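Local atomic coordinates of methyltransferase FkbM (Methylobacillus flagellatus KT, PDB entry 2PY6), a protein that probably transfers methyl groups to a substrate that has not been specified. Residues Asp21-Ala26 and Ala192-His197; Ala27-Leu30 and Met35-Ile38. All blocks are in the same frame, centred on the assembly; numbering follows the deposited sequence.

Contact 1 is buried and contact 2 lies at the surface, yet both use helix 19-32, and their centres are about 10 Å apart. Contact 1 sets the first half of that helix against helix 184-199; contact 2 folds the loop that follows it back onto its second half. They pack together where A26 O lies 3.9 Å from F36 CE2. Neither has a hydrogen bond between its own two segments. Contact 1 combines aromatic and aliphatic packing with an asparagine amide whose nitrogen bonds to M19, whereas contact 2 is apolar across its interface and places its polar bonds in the turn backbone. R148 bonds backbone carbonyls in segments of both, F36 O and, weakly, H197 O.

Contact 1 (Asp21-Ala26 and Ala192-His197); sequences DSFLAA and AVLNFH. With EDO (1,2-ethanediol), chain C.
N195, F23 and L194 carry most of the 203 Å² buried where segment 21-26 of helix 19-32 runs beside segment 192-197 of helix 184-199. The two short axes approach to 9.3 Å and point the same way within 27°, with F23 CA and N195 CA only 5.6 Å apart. N195 spans this gap with its amide. Its OD1 lies against F23, 2.9 Å from F23 CA and 3.2 Å from F23 CB, and comes in at the edge of the ring, near its plane. With OD1 there and the amide and ring planes 34° apart, the amide does not stack on the ring. F23 CG stands anti to the backbone N (chi1 163°), which carries the ring over to L194, where F23 CE1 meets L194 CD1 at 3.6 Å. The Y191 ring meets that of F23 obliquely, I171 and L198 pack on F23, and F174 packs on L194.

The nitrogen end of the amide makes no hydrogen bond across the contact either. N195 ND2 is 2.9 Å from S22 OG, with an angle too poor for a hydrogen bond; both atoms instead bond to M19 O, which is consistent with their close approach. On the far side of segment 192-197, H197 and a 1,2-ethanediol, probably from the crystallisation liquor, meet through ND1 and O2 at 2.5 Å, a distance short enough to treat cautiously.

The chemistry thus implies plain packing between helix 19-32 and helix 184-199: apolar at F23 and L194, with M19 O accepting a hydrogen bond from N195 ND2 and another from S22 OG.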
loop_
_atom_site.group_PDB
_atom_site.type_symbol
_atom_site.label_atom_id
_atom_site.label_comp_id
_atom_site.label_asym_id
_atom_site.label_seq_id
_atom_site.Cartn_x
_atom_site.Cartn_y
_atom_site.Cartn_z
ATOM N N ASP A 21 -35.050 7.944 28.704
ATOM C CA ASP A 21 -36.344 7.382 28.396
ATOM C C ASP A 21 -36.246 6.123 27.553
ATOM O O ASP A 21 -36.894 5.114 27.868
ATOM C CB ASP A 21 -37.224 8.421 27.718
ATOM C CG ASP A 21 -37.635 9.536 28.668
ATOM O OD1 ASP A 21 -37.665 9.303 29.891
ATOM O OD2 ASP A 21 -37.973 10.627 28.188
ATOM N N SER A 22 -35.459 6.179 26.486
ATOM C CA SER A 22 -35.278 5.023 25.625
ATOM C C SER A 22 -34.661 3.835 26.410
ATOM O O SER A 22 -34.966 2.653 26.136
ATOM C CB SER A 22 -34.473 5.406 24.359
ATOM O OG SER A 22 -33.178 5.857 24.681
ATOM N N PHE A 23 -33.804 4.147 27.386
ATOM C CA PHE A 23 -33.166 3.124 28.234
ATOM C C PHE A 23 -34.201 2.270 28.984
ATOM O O PHE A 23 -34.142 1.027 28.956
ATOM C CB PHE A 23 -32.153 3.779 29.220
ATOM C CG PHE A 23 -31.747 2.906 30.401
ATOM C CD1 PHE A 23 -30.931 1.791 30.227
ATOM C CD2 PHE A 23 -32.150 3.235 31.695
ATOM C CE1 PHE A 23 -30.528 1.013 31.304
ATOM C CE2 PHE A 23 -31.739 2.474 32.780
ATOM C CZ PHE A 23 -30.920 1.360 32.589
ATOM N N LEU A 24 -35.129 2.939 29.639
ATOM C CA LEU A 24 -36.152 2.276 30.423
ATOM C C LEU A 24 -37.104 1.501 29.542
ATOM O O LEU A 24 -37.454 0.372 29.859
ATOM C CB LEU A 24 -36.900 3.302 31.272
ATOM C CG LEU A 24 -36.070 3.971 32.363
ATOM C CD1 LEU A 24 -36.893 5.030 33.138
ATOM C CD2 LEU A 24 -35.523 2.939 33.316
ATOM N N ALA A 25 -37.515 2.102 28.434
ATOM C CA ALA A 25 -38.384 1.438 27.451
ATOM C C ALA A 25 -37.710 0.202 26.844
ATOM O O ALA A 25 -38.353 -0.822 26.642
ATOM C CB ALA A 25 -38.754 2.411 26.323
ATOM N N ALA A 26 -36.429 0.300 26.524
ATOM C CA ALA A 26 -35.720 -0.844 25.956
ATOM C C ALA A 26 -35.589 -1.984 26.978
ATOM O O ALA A 26 -35.729 -3.150 26.653
ATOM C CB ALA A 26 -34.383 -0.429 25.452
ATOM N N ALA A 192 -26.274 5.846 26.477
ATOM C CA ALA A 192 -25.975 5.409 25.101
ATOM C C ALA A 192 -25.331 3.999 25.107
ATOM O O ALA A 192 -25.713 3.111 24.343
ATOM C CB ALA A 192 -25.078 6.450 24.404
ATOM N N VAL A 193 -24.389 3.769 26.017
ATOM C CA VAL A 193 -23.752 2.440 26.111
ATOM C C VAL A 193 -24.733 1.333 26.533
ATOM O O VAL A 193 -24.717 0.240 25.996
ATOM C CB VAL A 193 -22.569 2.492 27.091
ATOM C CG1 VAL A 193 -22.021 1.058 27.419
ATOM C CG2 VAL A 193 -21.488 3.410 26.528
ATOM N N LEU A 194 -25.555 1.627 27.529
ATOM C CA LEU A 194 -26.552 0.690 28.010
ATOM C C LEU A 194 -27.613 0.463 26.938
ATOM O O LEU A 194 -28.085 -0.651 26.780
ATOM C CB LEU A 194 -27.182 1.198 29.291
ATOM C CG LEU A 194 -26.247 1.491 30.469
ATOM C CD1 LEU A 194 -27.077 2.036 31.626
ATOM C CD2 LEU A 194 -25.405 0.286 30.936
ATOM N N ASN A 195 -27.984 1.500 26.203
ATOM C CA ASN A 195 -28.926 1.330 25.102
ATOM C C ASN A 195 -28.329 0.461 23.997
ATOM O O ASN A 195 -29.036 -0.376 23.459
ATOM C CB ASN A 195 -29.441 2.658 24.571
ATOM C CG ASN A 195 -30.377 3.341 25.550
ATOM O OD1 ASN A 195 -30.849 2.716 26.472
ATOM N ND2 ASN A 195 -30.597 4.627 25.381
ATOM N N PHE A 196 -27.041 0.617 23.671
ATOM C CA PHE A 196 -26.437 -0.301 22.695
ATOM C C PHE A 196 -26.612 -1.803 23.071
ATOM O O PHE A 196 -27.041 -2.620 22.252
ATOM C CB PHE A 196 -24.963 -0.007 22.507
ATOM C CG PHE A 196 -24.219 -1.139 21.840
ATOM C CD1 PHE A 196 -24.426 -1.417 20.516
ATOM C CD2 PHE A 196 -23.348 -1.944 22.574
ATOM C CE1 PHE A 196 -23.735 -2.458 19.914
ATOM C CE2 PHE A 196 -22.668 -2.985 21.983
ATOM C CZ PHE A 196 -22.847 -3.228 20.652
ATOM N N HIS A 197 -26.262 -2.142 24.307
ATOM C CA HIS A 197 -26.405 -3.492 24.833
ATOM C C HIS A 197 -27.871 -3.948 24.886
ATOM O O HIS A 197 -28.164 -5.084 24.585
ATOM C CB HIS A 197 -25.747 -3.637 26.224
ATOM C CG HIS A 197 -24.259 -3.417 26.227
ATOM N ND1 HIS A 197 -23.373 -4.266 25.599
ATOM C CD2 HIS A 197 -23.506 -2.430 26.775
ATOM C CE1 HIS A 197 -22.144 -3.796 25.733
ATOM N NE2 HIS A 197 -22.198 -2.683 26.446
HETATM C C1 EDO C . -26.017 -6.876 23.126
HETATM O O1 EDO C . -26.569 -6.131 22.076
HETATM C C2 EDO C . -24.514 -6.632 23.231
HETATM O O2 EDO C . -24.145 -6.426 24.604
#

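Contact 2 (Ala27-Leu30 and Met35-Ile38); sequences ADAL and MFGI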
loop_
_atom_site.group_PDB
_atom_site.type_symbol
_atom_site.label_atom_id
_atom_site.label_comp_id
_atom_site.label_asym_id
_atom_site.label_seq_id
_atom_site.Cartn_x
_atom_site.Cartn_y
_atom_site.Cartn_z
ATOM N N ALA A 27 -35.327 -1.634 28.224
ATOM C CA ALA A 27 -35.168 -2.618 29.263
ATOM C C ALA A 27 -36.487 -3.337 29.538
ATOM O O ALA A 27 -36.510 -4.549 29.774
ATOM C CB ALA A 27 -34.645 -1.949 30.512
ATOM N N ASP A 28 -37.588 -2.601 29.492
ATOM C CA ASP A 28 -38.879 -3.233 29.687
ATOM C C ASP A 28 -39.230 -4.145 28.525
ATOM O O ASP A 28 -39.744 -5.245 28.756
ATOM C CB ASP A 28 -39.983 -2.211 29.936
ATOM C CG ASP A 28 -39.903 -1.572 31.339
ATOM O OD1 ASP A 28 -39.085 -2.014 32.185
ATOM O OD2 ASP A 28 -40.677 -0.618 31.595
ATOM N N ALA A 29 -38.921 -3.704 27.300
ATOM C CA ALA A 29 -39.227 -4.456 26.088
ATOM C C ALA A 29 -38.475 -5.779 26.087
ATOM O O ALA A 29 -39.086 -6.829 25.918
ATOM C CB ALA A 29 -38.893 -3.629 24.862
ATOM N N LEU A 30 -37.161 -5.716 26.326
ATOM C CA LEU A 30 -36.310 -6.918 26.406
ATOM C C LEU A 30 -36.703 -7.922 27.499
ATOM O O LEU A 30 -36.623 -9.155 27.294
ATOM C CB LEU A 30 -34.839 -6.513 26.608
ATOM C CG LEU A 30 -33.830 -7.677 26.621
ATOM C CD1 LEU A 30 -33.776 -8.483 25.329
ATOM C CD2 LEU A 30 -32.458 -7.162 26.938
HETATM N N MSE A 35 -36.339 -11.654 21.872
HETATM C CA MSE A 35 -36.034 -11.302 20.494
HETATM C C MSE A 35 -36.131 -9.781 20.266
HETATM O O MSE A 35 -36.011 -9.310 19.131
HETATM C CB MSE A 35 -36.974 -12.078 19.558
HETATM C CG MSE A 35 -36.822 -13.593 19.667
HETATM SE SE MSE A 35 -35.005 -14.098 19.142
HETATM C CE MSE A 35 -35.206 -14.021 17.172
ATOM N N PHE A 36 -36.299 -9.004 21.346
ATOM C CA PHE A 36 -36.328 -7.562 21.250
ATOM C C PHE A 36 -35.084 -7.113 20.540
ATOM O O PHE A 36 -33.983 -7.587 20.840
ATOM C CB PHE A 36 -36.345 -6.882 22.619
ATOM C CG PHE A 36 -36.167 -5.358 22.525
ATOM C CD1 PHE A 36 -37.196 -4.544 22.030
ATOM C CD2 PHE A 36 -34.993 -4.755 22.920
ATOM C CE1 PHE A 36 -37.054 -3.183 21.939
ATOM C CE2 PHE A 36 -34.847 -3.406 22.852
ATOM C CZ PHE A 36 -35.876 -2.597 22.349
ATOM N N GLY A 37 -35.227 -6.208 19.598
ATOM C CA GLY A 37 -34.042 -5.719 18.888
ATOM C C GLY A 37 -33.670 -6.525 17.642
ATOM O O GLY A 37 -32.724 -6.141 16.912
ATOM N N ILE A 38 -34.370 -7.639 17.398
ATOM C CA ILE A 38 -34.116 -8.445 16.223
ATOM C C ILE A 38 -35.104 -8.012 15.105
ATOM O O ILE A 38 -36.287 -7.882 15.348
ATOM C CB ILE A 38 -34.233 -9.956 16.535
ATOM C CG1 ILE A 38 -33.306 -10.321 17.708
ATOM C CG2 ILE A 38 -33.931 -10.799 15.295
ATOM C CD1 ILE A 38 -31.829 -9.906 17.516
#
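I38 N donates to M35 O at 2.9 Å, closing the type II beta turn 35-38 from which F36 faces A29 and L30. G37 suits this turn: with phi at 89°, a beta carbon there would run into the carbonyl O of F36. With CG anti to the backbone N (chi1 172°), F36 lays one face of its ring against the A29 methyl. The CB of A29 sits 3.8 Å from the ring centroid and 28° off the normal, a CH-pi contact displaced toward the rim, and its nearest ring atom is F36 CD1 at 3.4 Å. L30 closes in on the root of the same side chain: its CA is 3.8 Å from F36 CB, and its CD1 branch is 4.1 Å from that CB, the two side chains crossing at about a right angle. With only an alanine methyl in place of the F36 ring, A29 would probably lose its aromatic cover and a gap open between turn and helix. The turn lies against the C-terminal half of helix 19-32, while R148 of helix 143-149 bonds F36 O, T199 of helix 184-199 touches F36, and R43 of helix 40-49 packs on selenomethionine M35 and I38.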